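PDB 3R07: putative lipoate-protein ligase A subunit 2 from Thermoplasma acidophilum DSM 1728, which is probably the small accessory subunit of a two-part lipoate-protein ligase, folded as a three-stranded antiparallel sheet packed against helices. Local coordinates for residues 25-35 / 50-60. Residues are numbered along the deposited sequence; the frame is centred on the assembly and turned at random.
Sequences LDGNRIKDIHI and LEDMLRGSSIE
An edge strand of the three-stranded antiparallel sheet, 29-36, runs alongside the end of helix 46-54 and the loop that follows it, and Ile30, Ile33 and Ile35 meet Leu50, Leu54 and Ile59 along this line. The axes of strand 29-35 and helix 50-54 run nearly antiparallel (161°) and come within 8.0 Å of each other. Leu54 packs its CD1 on Ile33 CD1 at 3.6 Å; Ile33 holds its CG1 branch anti to the backbone N (chi1 180°), which sends CD1 to the leucine while CG2 lies against the carbonyl of Glu51. Ile35 CD1 meets Leu50 CG, the two side chains crossing at about a right angle. Further along, CG2 of Ile59 touches both Leu25 CD2, at 3.6 Å, and Ile30 CG1. Leu88 of helix 83-88 touches both Ile33 and Leu54, joining this apolar layer to the rest of the core.

Backbone bonds pair the loop with the strand edge around a single bridge between Arg29 and Ser58: Ile30 N donates to Ser57 O and Ile59 N to Asn28 O, both at 3.0 Å. At the other end the buried Glu51 stretches its chain so that OE2, through its anti lone pair, takes the N-H of Ile35 at 2.8 Å in a nearly straight bond (167°). Between these grips, Arg55 lays CG and CD over Lys31 O, and a bend at chi3 brings NH1 to Asp32 OD1 at 3.0 Å. That oxygen also accepts from Ile33 N, while NH2 of Arg55 pairs with Asp52.

An arginine shared by two aspartates thus links helix to strand on the exposed flank, and the carboxylate of Glu51 satisfies the N-H of Ile35 with a side chain, while Ile35 O is bonded by a basic side chain of the neighbouring subunit.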
ATOM      1  N   LEU B  25       8.257  24.160 -16.421  1.00 64.72           N
ATOM      2  CA  LEU B  25       7.693  24.774 -17.641  1.00 66.55           C
ATOM      3  C   LEU B  25       8.635  25.752 -18.353  1.00 67.78           C
ATOM      4  O   LEU B  25       9.113  26.720 -17.765  1.00 67.58           O
ATOM      5  CB  LEU B  25       6.376  25.494 -17.348  1.00 66.42           C
ATOM      6  CG  LEU B  25       5.226  24.834 -16.605  1.00 66.84           C
ATOM      7  CD1 LEU B  25       4.057  25.804 -16.520  1.00 66.45           C
ATOM      8  CD2 LEU B  25       4.806  23.535 -17.289  1.00 68.47           C
ATOM      9  N   ASP B  26       8.885  25.478 -19.626  1.00 69.55           N
ATOM     10  CA  ASP B  26       9.624  26.383 -20.487  1.00 71.30           C
ATOM     11  C   ASP B  26       8.612  27.039 -21.420  1.00 71.52           C
ATOM     12  O   ASP B  26       8.171  26.451 -22.404  1.00 71.72           O
ATOM     13  CB  ASP B  26      10.702  25.615 -21.262  1.00 71.92           C
ATOM     14  CG  ASP B  26      11.430  26.485 -22.283  1.00 74.90           C
ATOM     15  OD1 ASP B  26      10.834  27.494 -22.748  1.00 77.75           O
ATOM     16  OD2 ASP B  26      12.601  26.156 -22.624  1.00 76.97           O
ATOM     17  N   GLY B  27       8.231  28.263 -21.100  1.00 72.09           N
ATOM     18  CA  GLY B  27       7.178  28.922 -21.849  1.00 72.63           C
ATOM     19  C   GLY B  27       5.865  28.174 -21.696  1.00 72.97           C
ATOM     20  O   GLY B  27       5.283  28.137 -20.604  1.00 73.27           O
ATOM     21  N   ASN B  28       5.404  27.576 -22.791  1.00 72.84           N
ATOM     22  CA  ASN B  28       4.095  26.923 -22.830  1.00 72.77           C
ATOM     23  C   ASN B  28       4.283  25.386 -22.810  1.00 72.15           C
ATOM     24  O   ASN B  28       3.323  24.610 -22.872  1.00 72.19           O
ATOM     25  CB  ASN B  28       3.331  27.402 -24.091  1.00 73.23           C
ATOM     26  CG  ASN B  28       1.805  27.513 -23.879  1.00 74.74           C
ATOM     27  OD1 ASN B  28       1.319  28.096 -22.896  1.00 75.64           O
ATOM     28  ND2 ASN B  28       1.046  26.967 -24.829  1.00 76.00           N
ATOM     29  N   ARG B  29       5.540  24.971 -22.672  1.00 70.91           N
ATOM     30  CA  ARG B  29       5.960  23.628 -22.987  1.00 70.04           C
ATOM     31  C   ARG B  29       6.548  22.913 -21.758  1.00 69.25           C
ATOM     32  O   ARG B  29       7.260  23.512 -20.943  1.00 69.30           O
ATOM     33  CB  ARG B  29       6.974  23.705 -24.129  1.00 70.28           C
ATOM     34  CG  ARG B  29       7.074  22.467 -25.008  1.00 72.16           C
ATOM     35  CD  ARG B  29       8.296  21.649 -24.624  1.00 74.99           C
ATOM     36  NE  ARG B  29       9.504  22.467 -24.694  1.00 77.51           N
ATOM     37  CZ  ARG B  29      10.731  22.064 -24.371  1.00 79.47           C
ATOM     38  NH1 ARG B  29      10.951  20.827 -23.943  1.00 79.68           N
ATOM     39  NH2 ARG B  29      11.750  22.915 -24.475  1.00 80.51           N
ATOM     40  N   ILE B  30       6.244  21.620 -21.640  1.00 67.99           N
ATOM     41  CA  ILE B  30       6.584  20.837 -20.457  1.00 66.08           C
ATOM     42  C   ILE B  30       7.990  20.278 -20.600  1.00 65.55           C
ATOM     43  O   ILE B  30       8.249  19.431 -21.457  1.00 65.85           O
ATOM     44  CB  ILE B  30       5.554  19.704 -20.214  1.00 66.15           C
ATOM     45  CG1 ILE B  30       4.189  20.293 -19.813  1.00 65.24           C
ATOM     46  CG2 ILE B  30       6.079  18.719 -19.154  1.00 65.76           C
ATOM     47  CD1 ILE B  30       3.045  19.306 -19.840  1.00 65.10           C
ATOM     48  N   LYS B  31       8.903  20.765 -19.767  1.00 64.10           N
ATOM     49  CA  LYS B  31      10.299  20.383 -19.862  1.00 63.28           C
ATOM     50  C   LYS B  31      10.516  19.125 -19.046  1.00 61.99           C
ATOM     51  O   LYS B  31      11.238  18.216 -19.458  1.00 62.10           O
ATOM     52  CB  LYS B  31      11.187  21.521 -19.355  1.00 63.39           C
ATOM     53  CG  LYS B  31      12.674  21.286 -19.493  1.00 64.23           C
ATOM     54  CD  LYS B  31      13.480  22.516 -19.079  1.00 65.08           C
ATOM     55  CE  LYS B  31      14.990  22.211 -19.185  1.00 69.41           C
ATOM     56  NZ  LYS B  31      15.860  23.443 -19.105  1.00 72.35           N
ATOM     57  N   ASP B  32       9.901  19.098 -17.866  1.00 60.13           N
ATOM     58  CA  ASP B  32       9.901  17.925 -17.025  1.00 58.06           C
ATOM     59  C   ASP B  32       8.620  17.790 -16.213  1.00 56.66           C
ATOM     60  O   ASP B  32       7.886  18.771 -15.999  1.00 55.89           O
ATOM     61  CB  ASP B  32      11.103  17.906 -16.102  1.00 58.08           C
ATOM     62  CG  ASP B  32      11.648  16.503 -15.909  1.00 59.70           C
ATOM     63  OD1 ASP B  32      10.989  15.528 -16.368  1.00 58.98           O
ATOM     64  OD2 ASP B  32      12.748  16.375 -15.315  1.00 61.70           O
ATOM     65  N   ILE B  33       8.353  16.557 -15.782  1.00 54.54           N
ATOM     66  CA  ILE B  33       7.210  16.271 -14.931  1.00 52.38           C
ATOM     67  C   ILE B  33       7.496  15.061 -14.041  1.00 51.34           C
ATOM     68  O   ILE B  33       8.186  14.108 -14.429  1.00 50.48           O
ATOM     69  CB  ILE B  33       5.855  16.174 -15.749  1.00 52.30           C
ATOM     70  CG1 ILE B  33       4.661  15.860 -14.834  1.00 52.07           C
ATOM     71  CG2 ILE B  33       5.971  15.215 -16.944  1.00 52.20           C
ATOM     72  CD1 ILE B  33       3.318  15.975 -15.487  1.00 52.31           C
ATOM     73  N   HIS B  34       6.994  15.134 -12.819  1.00 50.43           N
ATOM     74  CA  HIS B  34       7.128  14.050 -11.888  1.00 49.94           C
ATOM     75  C   HIS B  34       5.791  13.925 -11.203  1.00 48.43           C
ATOM     76  O   HIS B  34       5.288  14.891 -10.650  1.00 48.90           O
ATOM     77  CB  HIS B  34       8.300  14.300 -10.929  1.00 50.48           C
ATOM     78  CG  HIS B  34       8.228  13.507  -9.659  1.00 56.09           C
ATOM     79  ND1 HIS B  34       8.357  12.128  -9.622  1.00 59.97           N
ATOM     80  CD2 HIS B  34       8.041  13.902  -8.372  1.00 58.88           C
ATOM     81  CE1 HIS B  34       8.241  11.714  -8.370  1.00 60.55           C
ATOM     82  NE2 HIS B  34       8.054  12.771  -7.593  1.00 60.50           N
ATOM     83  N   ILE B  35       5.178  12.751 -11.314  1.00 46.90           N
ATOM     84  CA  ILE B  35       3.911  12.474 -10.650  1.00 45.87           C
ATOM     85  C   ILE B  35       4.125  11.455  -9.521  1.00 45.22           C
ATOM     86  O   ILE B  35       4.793  10.435  -9.698  1.00 44.71           O
ATOM     87  CB  ILE B  35       2.853  11.947 -11.623  1.00 45.91           C
ATOM     88  CG1 ILE B  35       2.764  12.848 -12.857  1.00 46.57           C
ATOM     89  CG2 ILE B  35       1.514  11.861 -10.938  1.00 45.92           C
ATOM     90  CD1 ILE B  35       1.949  12.286 -14.004  1.00 43.39           C
ATOM     91  N   LEU B  50       2.758   7.960 -18.487  1.00 63.86           N
ATOM     92  CA  LEU B  50       2.041   9.215 -18.340  1.00 63.66           C
ATOM     93  C   LEU B  50       3.003  10.398 -18.236  1.00 64.25           C
ATOM     94  O   LEU B  50       2.732  11.470 -18.762  1.00 64.51           O
ATOM     95  CB  LEU B  50       1.110   9.168 -17.126  1.00 63.55           C
ATOM     96  CG  LEU B  50       0.162  10.346 -16.854  1.00 63.45           C
ATOM     97  CD1 LEU B  50      -0.648  10.734 -18.088  1.00 63.14           C
ATOM     98  CD2 LEU B  50      -0.761  10.059 -15.676  1.00 63.00           C
ATOM     99  N   GLU B  51       4.131  10.208 -17.567  1.00 64.65           N
ATOM    100  CA  GLU B  51       5.141  11.256 -17.498  1.00 64.98           C
ATOM    101  C   GLU B  51       5.818  11.453 -18.871  1.00 66.10           C
ATOM    102  O   GLU B  51       6.077  12.585 -19.288  1.00 66.38           O
ATOM    103  CB  GLU B  51       6.185  10.950 -16.410  1.00 64.70           C
ATOM    104  CG  GLU B  51       5.717  11.121 -14.966  1.00 63.57           C
ATOM    105  CD  GLU B  51       6.729  10.568 -13.957  1.00 63.61           C
ATOM    106  OE1 GLU B  51       7.561   9.732 -14.355  1.00 61.95           O
ATOM    107  OE2 GLU B  51       6.705  10.956 -12.769  1.00 60.10           O
ATOM    108  N   ASP B  52       6.103  10.351 -19.562  1.00 67.34           N
ATOM    109  CA  ASP B  52       6.760  10.382 -20.876  1.00 68.46           C
ATOM    110  C   ASP B  52       5.917  11.077 -21.934  1.00 68.90           C
ATOM    111  O   ASP B  52       6.450  11.715 -22.838  1.00 68.90           O
ATOM    112  CB  ASP B  52       7.099   8.964 -21.345  1.00 68.58           C
ATOM    113  CG  ASP B  52       8.272   8.359 -20.581  1.00 70.21           C
ATOM    114  OD1 ASP B  52       8.879   9.095 -19.757  1.00 70.92           O
ATOM    115  OD2 ASP B  52       8.583   7.156 -20.805  1.00 70.80           O
ATOM    116  N   MET B  53       4.603  10.946 -21.800  1.00 69.45           N
ATOM    117  CA  MET B  53       3.662  11.503 -22.753  1.00 70.31           C
ATOM    118  C   MET B  53       3.548  13.002 -22.592  1.00 69.80           C
ATOM    119  O   MET B  53       3.630  13.731 -23.571  1.00 70.21           O
ATOM    120  CB  MET B  53       2.298  10.827 -22.611  1.00 70.46           C
ATOM    121  CG  MET B  53       2.291   9.397 -23.172  1.00 70.93           C
ATOM    122  SD  MET B  53       0.768   8.499 -22.816  1.00 72.50           S
ATOM    123  CE  MET B  53       1.052   7.085 -23.897  1.00 72.25           C
ATOM    124  N   LEU B  54       3.389  13.454 -21.353  1.00 69.47           N
ATOM    125  CA  LEU B  54       3.337  14.876 -21.036  1.00 68.97           C
ATOM    126  C   LEU B  54       4.650  15.630 -21.349  1.00 69.12           C
ATOM    127  O   LEU B  54       4.612  16.790 -21.763  1.00 69.21           O
ATOM    128  CB  LEU B  54       2.891  15.077 -19.588  1.00 68.67           C
ATOM    129  CG  LEU B  54       1.442  14.668 -19.304  1.00 68.07           C
ATOM    130  CD1 LEU B  54       1.230  14.173 -17.869  1.00 68.05           C
ATOM    131  CD2 LEU B  54       0.498  15.801 -19.608  1.00 67.27           C
ATOM    132  N   ARG B  55       5.791  14.964 -21.171  1.00 69.08           N
ATOM    133  CA  ARG B  55       7.104  15.510 -21.522  1.00 69.15           C
ATOM    134  C   ARG B  55       7.509  15.282 -23.017  1.00 70.36           C
ATOM    135  O   ARG B  55       7.663  14.131 -23.464  1.00 71.00           O
ATOM    136  CB  ARG B  55       8.152  14.901 -20.583  1.00 68.41           C
ATOM    137  CG  ARG B  55       9.509  15.611 -20.589  1.00 68.53           C
ATOM    138  CD  ARG B  55      10.571  14.997 -19.646  1.00 68.13           C
ATOM    139  NE  ARG B  55      10.610  13.550 -19.766  1.00 67.61           N
ATOM    140  CZ  ARG B  55      10.204  12.700 -18.826  1.00 67.67           C
ATOM    141  NH1 ARG B  55       9.763  13.151 -17.665  1.00 67.48           N
ATOM    142  NH2 ARG B  55      10.248  11.393 -19.050  1.00 67.74           N
ATOM    143  N   GLY B  56       7.651  16.337 -23.825  1.00 71.05           N
ATOM    144  CA  GLY B  56       7.182  17.672 -23.550  1.00 71.96           C
ATOM    145  C   GLY B  56       6.143  18.024 -24.592  1.00 72.78           C
ATOM    146  O   GLY B  56       6.452  18.184 -25.766  1.00 72.81           O
ATOM    147  N   SER B  57       4.901  18.100 -24.149  1.00 73.82           N
ATOM    148  CA  SER B  57       3.796  18.596 -24.936  1.00 74.78           C
ATOM    149  C   SER B  57       3.552  20.010 -24.481  1.00 75.46           C
ATOM    150  O   SER B  57       4.399  20.612 -23.846  1.00 75.49           O
ATOM    151  CB  SER B  57       2.543  17.769 -24.648  1.00 74.96           C
ATOM    152  OG  SER B  57       2.770  16.387 -24.866  1.00 76.18           O
ATOM    153  N   SER B  58       2.372  20.528 -24.771  1.00 76.95           N
ATOM    154  CA  SER B  58       2.026  21.884 -24.407  1.00 78.46           C
ATOM    155  C   SER B  58       0.946  21.877 -23.364  1.00 79.45           C
ATOM    156  O   SER B  58      -0.070  21.214 -23.524  1.00 79.62           O
ATOM    157  CB  SER B  58       1.569  22.674 -25.635  1.00 78.52           C
ATOM    158  OG  SER B  58       2.688  23.199 -26.335  1.00 78.79           O
ATOM    159  N   ILE B  59       1.165  22.643 -22.306  1.00 81.03           N
ATOM    160  CA  ILE B  59       0.245  22.691 -21.174  1.00 82.84           C
ATOM    161  C   ILE B  59      -1.206  22.933 -21.611  1.00 83.92           C
ATOM    162  O   ILE B  59      -2.142  22.832 -20.805  1.00 84.02           O
ATOM    163  CB  ILE B  59       0.730  23.698 -20.066  1.00 82.88           C
ATOM    164  CG1 ILE B  59       0.325  25.143 -20.375  1.00 83.09           C
ATOM    165  CG2 ILE B  59       2.240  23.594 -19.861  1.00 83.03           C
ATOM    166  CD1 ILE B  59      -0.784  25.668 -19.471  1.00 83.68           C
ATOM    167  N   GLU B  60      -1.377  23.249 -22.893  1.00 85.51           N
ATOM    168  CA  GLU B  60      -2.706  23.453 -23.487  1.00 87.08           C
ATOM    169  C   GLU B  60      -3.361  22.106 -23.776  1.00 87.02           C
ATOM    170  O   GLU B  60      -4.514  21.881 -23.402  1.00 87.06           O
ATOM    171  CB  GLU B  60      -2.623  24.303 -24.771  1.00 87.28           C
ATOM    172  CG  GLU B  60      -2.334  25.812 -24.534  1.00 88.36           C
ATOM    173  CD  GLU B  60      -2.793  26.711 -25.695  1.00 88.55           C
ATOM    174  OE1 GLU B  60      -3.154  26.182 -26.777  1.00 90.70           O
ATOM    175  OE2 GLU B  60      -2.795  27.953 -25.526  1.00 89.76           O
TER